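PDB 4MDY: periplasmic binding protein from Mycobacterium smegmatis, which probably captures an iron-containing solute outside the plasma membrane and hands it to an ABC transporter for import. Local coordinates for residues 177-182 with 198-203; 229-234 with 288-293. All coordinates share one frame; numbering follows the deposited sequence.

In the fold
Both contacts close on one parallel sheet, whose strand order is 207-208, 176-181, 229-233, 260-262, and in each a helix covers a strand. From the N terminus, strand 176-181 comes first; after 15 residues contact 1 folds helix 199-203 back onto it, just before the chain enters edge strand 207-208. Strand 229-233 then pairs with 176-181 on its other flank, and after 53 more residues, mostly helical, contact 2 brings the C-terminal helix 279-294 onto it. The contacts run in series without nesting or crossing, about 10 Å apart between centres. Backbone bonding between the two strands, as from Leu180 N to Ile231 O at 2.7 Å, ties them together.

Contact 1: residues 177-182 with 198-203; sequences ALLLGG and TDFLTQ
Leu179 meets Phe200 and Leu201 within a beta-alpha-beta crossover of the parallel sheet, where the chain leaves strand 176-181, forms the short helix 199-203 and returns as the neighbouring strand 207-208. The closer approach is low on the leucine: Leu179 CB lies 4.3 Å from Leu201 CD1, so one methyl of the helix settles near the base of the strand side chain. Further out, Leu179 CD2 comes 4.5 Å from Phe200 CE1, arriving at the edge of the ring near its plane and not over a face. With CG anti to the backbone N (chi1 -180°), Leu179 extends from the strand and carries its methyl to the ring. Phe200 and Leu201 also pack within the helix, Leu201 CG standing 3.6 Å above the Phe200 ring plane, displaced toward the rim. The ring thus has a leucine from its own helix over one face and the strand leucine at its edge. These spacings describe a loose, wholly apolar seam, and all three side chains are buried. Thr198 begins the turn: its carbonyl O accepts from Leu201 N at 2.9 Å and from Thr202 N at 3.3 Å, while its OG1 bonds to Gly195 O. Around this seam, Leu201 also rests on Val208 of strand 207-208, and Phe200 reaches Val282 and Leu286 of helix 279-294. Alongside, strand 176-181 pairs with strand 229-233, where Leu179 touches Thr233, and the crossover helix and the C-terminal helix lie side by side on one face of the sheet.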
loop_
_atom_site.group_PDB
_atom_site.type_symbol
_atom_site.label_atom_id
_atom_site.label_comp_id
_atom_site.label_asym_id
_atom_site.label_seq_id
_atom_site.Cartn_x
_atom_site.Cartn_y
_atom_site.Cartn_z
ATOM N N ALA A 177 -18.255 -7.376 1.549
ATOM C CA ALA A 177 -17.063 -7.186 2.366
ATOM C C ALA A 177 -16.874 -5.712 2.669
ATOM O O ALA A 177 -17.173 -4.850 1.831
ATOM C CB ALA A 177 -15.838 -7.724 1.644
ATOM N N LEU A 178 -16.397 -5.441 3.883
ATOM C CA LEU A 178 -15.912 -4.124 4.276
ATOM C C LEU A 178 -14.484 -4.267 4.780
ATOM O O LEU A 178 -14.140 -5.251 5.448
ATOM C CB LEU A 178 -16.788 -3.508 5.371
ATOM C CG LEU A 178 -18.190 -3.020 4.986
ATOM C CD1 LEU A 178 -18.998 -2.707 6.236
ATOM C CD2 LEU A 178 -18.121 -1.795 4.087
ATOM N N LEU A 179 -13.663 -3.275 4.445
ATOM C CA LEU A 179 -12.284 -3.208 4.866
ATOM C C LEU A 179 -12.134 -2.048 5.844
ATOM O O LEU A 179 -12.241 -0.877 5.461
ATOM C CB LEU A 179 -11.373 -3.008 3.657
ATOM C CG LEU A 179 -9.880 -2.924 3.964
ATOM C CD1 LEU A 179 -9.399 -4.235 4.572
ATOM C CD2 LEU A 179 -9.093 -2.586 2.707
ATOM N N LEU A 180 -11.863 -2.392 7.100
ATOM C CA LEU A 180 -11.961 -1.458 8.211
ATOM C C LEU A 180 -10.618 -1.255 8.887
ATOM O O LEU A 180 -9.771 -2.139 8.874
ATOM C CB LEU A 180 -12.975 -1.979 9.238
ATOM C CG LEU A 180 -14.374 -2.318 8.690
ATOM C CD1 LEU A 180 -15.273 -2.844 9.794
ATOM C CD2 LEU A 180 -15.006 -1.105 8.022
ATOM N N GLY A 181 -10.440 -0.083 9.484
ATOM C CA GLY A 181 -9.232 0.227 10.232
ATOM C C GLY A 181 -9.185 -0.567 11.525
ATOM O O GLY A 181 -10.222 -0.959 12.063
ATOM N N GLY A 182 -7.974 -0.809 12.015
ATOM C CA GLY A 182 -7.767 -1.636 13.206
ATOM C C GLY A 182 -8.053 -0.926 14.518
ATOM O O GLY A 182 -8.098 -1.567 15.568
ATOM N N THR A 198 -9.664 -1.135 -2.966
ATOM C CA THR A 198 -10.531 -2.306 -2.777
ATOM C C THR A 198 -10.566 -3.225 -4.004
ATOM O O THR A 198 -11.222 -4.263 -3.973
ATOM C CB THR A 198 -11.971 -1.897 -2.401
ATOM O OG1 THR A 198 -12.536 -1.068 -3.426
ATOM C CG2 THR A 198 -11.982 -1.134 -1.077
ATOM N N ASP A 199 -9.862 -2.860 -5.078
ATOM C CA ASP A 199 -9.883 -3.668 -6.305
ATOM C C ASP A 199 -9.503 -5.120 -6.045
ATOM O O ASP A 199 -10.107 -6.034 -6.611
ATOM C CB ASP A 199 -8.957 -3.093 -7.386
ATOM C CG ASP A 199 -9.557 -1.897 -8.110
ATOM O OD1 ASP A 199 -10.786 -1.677 -8.025
ATOM O OD2 ASP A 199 -8.786 -1.174 -8.778
ATOM N N PHE A 200 -8.509 -5.341 -5.191
ATOM C CA PHE A 200 -8.070 -6.697 -4.906
ATOM C C PHE A 200 -9.200 -7.561 -4.344
ATOM O O PHE A 200 -9.253 -8.743 -4.635
ATOM C CB PHE A 200 -6.837 -6.721 -3.992
ATOM C CG PHE A 200 -7.127 -6.472 -2.543
ATOM C CD1 PHE A 200 -7.231 -5.176 -2.045
ATOM C CD2 PHE A 200 -7.252 -7.534 -1.659
ATOM C CE1 PHE A 200 -7.477 -4.954 -0.700
ATOM C CE2 PHE A 200 -7.487 -7.314 -0.311
ATOM C CZ PHE A 200 -7.599 -6.025 0.170
ATOM N N LEU A 201 -10.102 -6.962 -3.569
ATOM C CA LEU A 201 -11.240 -7.692 -3.015
ATOM C C LEU A 201 -12.236 -8.048 -4.110
ATOM O O LEU A 201 -12.729 -9.183 -4.163
ATOM C CB LEU A 201 -11.932 -6.879 -1.923
ATOM C CG LEU A 201 -11.098 -6.600 -0.669
ATOM C CD1 LEU A 201 -11.795 -5.566 0.196
ATOM C CD2 LEU A 201 -10.844 -7.875 0.117
ATOM N N THR A 202 -12.518 -7.078 -4.975
ATOM C CA THR A 202 -13.406 -7.268 -6.117
ATOM C C THR A 202 -12.865 -8.360 -7.052
ATOM O O THR A 202 -13.627 -9.204 -7.535
ATOM C CB THR A 202 -13.614 -5.933 -6.872
ATOM O OG1 THR A 202 -14.262 -4.995 -6.003
ATOM C CG2 THR A 202 -14.470 -6.116 -8.126
ATOM N N GLN A 203 -11.554 -8.346 -7.283
ATOM C CA GLN A 203 -10.882 -9.345 -8.137
ATOM C C GLN A 203 -10.958 -10.767 -7.573
ATOM O O GLN A 203 -10.918 -11.739 -8.326
ATOM C CB GLN A 203 -9.406 -8.994 -8.323
ATOM C CG GLN A 203 -9.109 -7.818 -9.235
ATOM C CD GLN A 203 -7.614 -7.498 -9.259
ATOM O OE1 GLN A 203 -7.071 -6.941 -8.306
ATOM N NE2 GLN A 203 -6.945 -7.865 -10.342
#

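Contact 2: residues 229-234 with 288-293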
loop_
_atom_site.group_PDB
_atom_site.type_symbol
_atom_site.label_atom_id
_atom_site.label_comp_id
_atom_site.label_asym_id
_atom_site.label_seq_id
_atom_site.Cartn_x
_atom_site.Cartn_y
_atom_site.Cartn_z
ATOM N N VAL A 229 -18.807 -10.142 5.724
ATOM C CA VAL A 229 -17.507 -10.272 6.363
ATOM C C VAL A 229 -16.914 -8.880 6.590
ATOM O O VAL A 229 -17.006 -8.011 5.722
ATOM C CB VAL A 229 -16.541 -11.158 5.524
ATOM C CG1 VAL A 229 -16.346 -10.605 4.116
ATOM C CG2 VAL A 229 -15.192 -11.319 6.213
ATOM N N LEU A 230 -16.343 -8.672 7.775
ATOM C CA LEU A 230 -15.625 -7.440 8.096
ATOM C C LEU A 230 -14.157 -7.778 8.261
ATOM O O LEU A 230 -13.802 -8.688 9.008
ATOM C CB LEU A 230 -16.138 -6.807 9.395
ATOM C CG LEU A 230 -17.637 -6.554 9.507
ATOM C CD1 LEU A 230 -17.935 -5.923 10.857
ATOM C CD2 LEU A 230 -18.141 -5.672 8.378
ATOM N N ILE A 231 -13.311 -7.035 7.559
ATOM C CA ILE A 231 -11.873 -7.211 7.625
ATOM C C ILE A 231 -11.322 -6.015 8.375
ATOM O O ILE A 231 -11.285 -4.915 7.849
ATOM C CB ILE A 231 -11.260 -7.308 6.208
ATOM C CG1 ILE A 231 -11.965 -8.404 5.399
ATOM C CG2 ILE A 231 -9.766 -7.577 6.287
ATOM C CD1 ILE A 231 -11.698 -8.345 3.911
ATOM N N TRP A 232 -10.936 -6.233 9.626
ATOM C CA TRP A 232 -10.363 -5.170 10.442
ATOM C C TRP A 232 -8.847 -5.269 10.355
ATOM O O TRP A 232 -8.272 -6.320 10.657
ATOM C CB TRP A 232 -10.780 -5.325 11.896
ATOM C CG TRP A 232 -12.251 -5.392 12.143
ATOM C CD1 TRP A 232 -13.060 -6.493 12.024
ATOM C CD2 TRP A 232 -13.092 -4.323 12.585
ATOM N NE1 TRP A 232 -14.351 -6.170 12.363
ATOM C CE2 TRP A 232 -14.401 -4.844 12.707
ATOM C CE3 TRP A 232 -12.871 -2.972 12.884
ATOM C CZ2 TRP A 232 -15.478 -4.066 13.130
ATOM C CZ3 TRP A 232 -13.941 -2.200 13.311
ATOM C CH2 TRP A 232 -15.232 -2.751 13.430
ATOM N N THR A 233 -8.191 -4.182 9.961
ATOM C CA THR A 233 -6.748 -4.214 9.751
ATOM C C THR A 233 -6.010 -3.942 11.063
ATOM O O THR A 233 -5.249 -2.978 11.197
ATOM C CB THR A 233 -6.309 -3.259 8.628
ATOM O OG1 THR A 233 -6.720 -1.920 8.930
ATOM C CG2 THR A 233 -6.929 -3.714 7.295
ATOM N N THR A 234 -6.268 -4.815 12.031
ATOM C CA THR A 234 -5.579 -4.800 13.313
ATOM C C THR A 234 -4.100 -5.124 13.129
ATOM O O THR A 234 -3.734 -5.856 12.208
ATOM C CB THR A 234 -6.200 -5.824 14.289
ATOM O OG1 THR A 234 -6.367 -7.089 13.632
ATOM C CG2 THR A 234 -7.544 -5.340 14.786
ATOM N N PRO A 288 -7.528 -17.789 3.159
ATOM C CA PRO A 288 -7.871 -18.728 4.241
ATOM C C PRO A 288 -8.750 -18.115 5.350
ATOM O O PRO A 288 -9.618 -18.805 5.907
ATOM C CB PRO A 288 -6.507 -19.129 4.812
ATOM C CG PRO A 288 -5.533 -18.897 3.705
ATOM C CD PRO A 288 -6.080 -17.772 2.871
ATOM N N GLU A 289 -8.529 -16.842 5.672
ATOM C CA GLU A 289 -9.344 -16.166 6.688
ATOM C C GLU A 289 -10.759 -15.943 6.162
ATOM O O GLU A 289 -11.741 -16.153 6.876
ATOM C CB GLU A 289 -8.731 -14.824 7.091
ATOM C CG GLU A 289 -7.329 -14.899 7.681
ATOM C CD GLU A 289 -7.276 -15.488 9.082
ATOM O OE1 GLU A 289 -8.203 -15.262 9.891
ATOM O OE2 GLU A 289 -6.279 -16.174 9.387
ATOM N N LEU A 290 -10.863 -15.519 4.906
ATOM C CA LEU A 290 -12.171 -15.374 4.269
ATOM C C LEU A 290 -12.912 -16.705 4.198
ATOM O O LEU A 290 -14.122 -16.764 4.436
ATOM C CB LEU A 290 -12.027 -14.786 2.858
ATOM C CG LEU A 290 -11.499 -13.351 2.786
ATOM C CD1 LEU A 290 -11.114 -13.002 1.357
ATOM C CD2 LEU A 290 -12.513 -12.355 3.326
ATOM N N ALA A 291 -12.187 -17.769 3.871
ATOM C CA ALA A 291 -12.795 -19.099 3.720
ATOM C C ALA A 291 -13.303 -19.623 5.059
ATOM O O ALA A 291 -14.336 -20.291 5.117
ATOM C CB ALA A 291 -11.796 -20.074 3.115
ATOM N N ARG A 292 -12.567 -19.308 6.124
ATOM C CA ARG A 292 -12.948 -19.668 7.489
ATOM C C ARG A 292 -14.301 -19.095 7.914
ATOM O O ARG A 292 -15.065 -19.762 8.615
ATOM C CB ARG A 292 -11.864 -19.224 8.482
ATOM C CG ARG A 292 -12.055 -19.744 9.901
ATOM C CD ARG A 292 -11.002 -19.196 10.854
ATOM N NE ARG A 292 -9.649 -19.541 10.415
ATOM C CZ ARG A 292 -8.525 -18.974 10.857
ATOM N NH1 ARG A 292 -8.554 -18.007 11.776
ATOM N NH2 ARG A 292 -7.354 -19.378 10.371
ATOM N N VAL A 293 -14.598 -17.864 7.496
ATOM C CA VAL A 293 -15.836 -17.199 7.912
ATOM C C VAL A 293 -16.953 -17.286 6.864
ATOM O O VAL A 293 -18.130 -17.272 7.219
ATOM C CB VAL A 293 -15.594 -15.725 8.332
ATOM C CG1 VAL A 293 -14.521 -15.643 9.413
ATOM C CG2 VAL A 293 -15.219 -14.850 7.153
#
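Val229 meets Leu290 and Val293, and Ile231 reaches Leu290 with its terminal methyl, joining strand 229-233 to the last turns of the C-terminal helix. The closest pair is Val229 CG2 with Val293 CG2, 3.7 Å apart: a methyl-to-methyl meeting of two side chains lying at about a right angle to each other. Val229 CG2 stands anti to its own backbone N, while Val293, with chi1 -55°, holds CG2 between the backbone N and the carbonyl carbon, and these settings bring the two branches together. The same strand methyl has a second neighbour, Leu290 CD2 at 4.1 Å. Leu290 crosses both strand side chains at about a right angle and meets both with CD2, Ile231 CD1 being 4.1 Å from it. CD2 is thus shared by two alternate strand residues. Segment axes approach to 9.9 Å with an angle of 145° between their directions, so the helix runs roughly against the strand and slants across it. Its contact lies at the start of the strand, where the nearest CA atoms are those of Val229 and Val293. Leu290 further packs on Ile261 of the adjoining strand 260-262 and on Leu206 in the loop before strand 207-208, so the helix reaches past the one strand. On the helix itself, Arg292 NH1 and Glu289 OE1 form a charge pairing 3.3 Å long, with the oxygen well outside the guanidinium plane. Such aliphatic packing of a helix on a parallel sheet characterises an alpha/beta layered domain, here the lobe formed by the C-terminal part of the chain. The strand-to-helix surface is purely aliphatic and buried, so it relies on dispersion and the exclusion of water, with shape deciding the fit in place of polar direction.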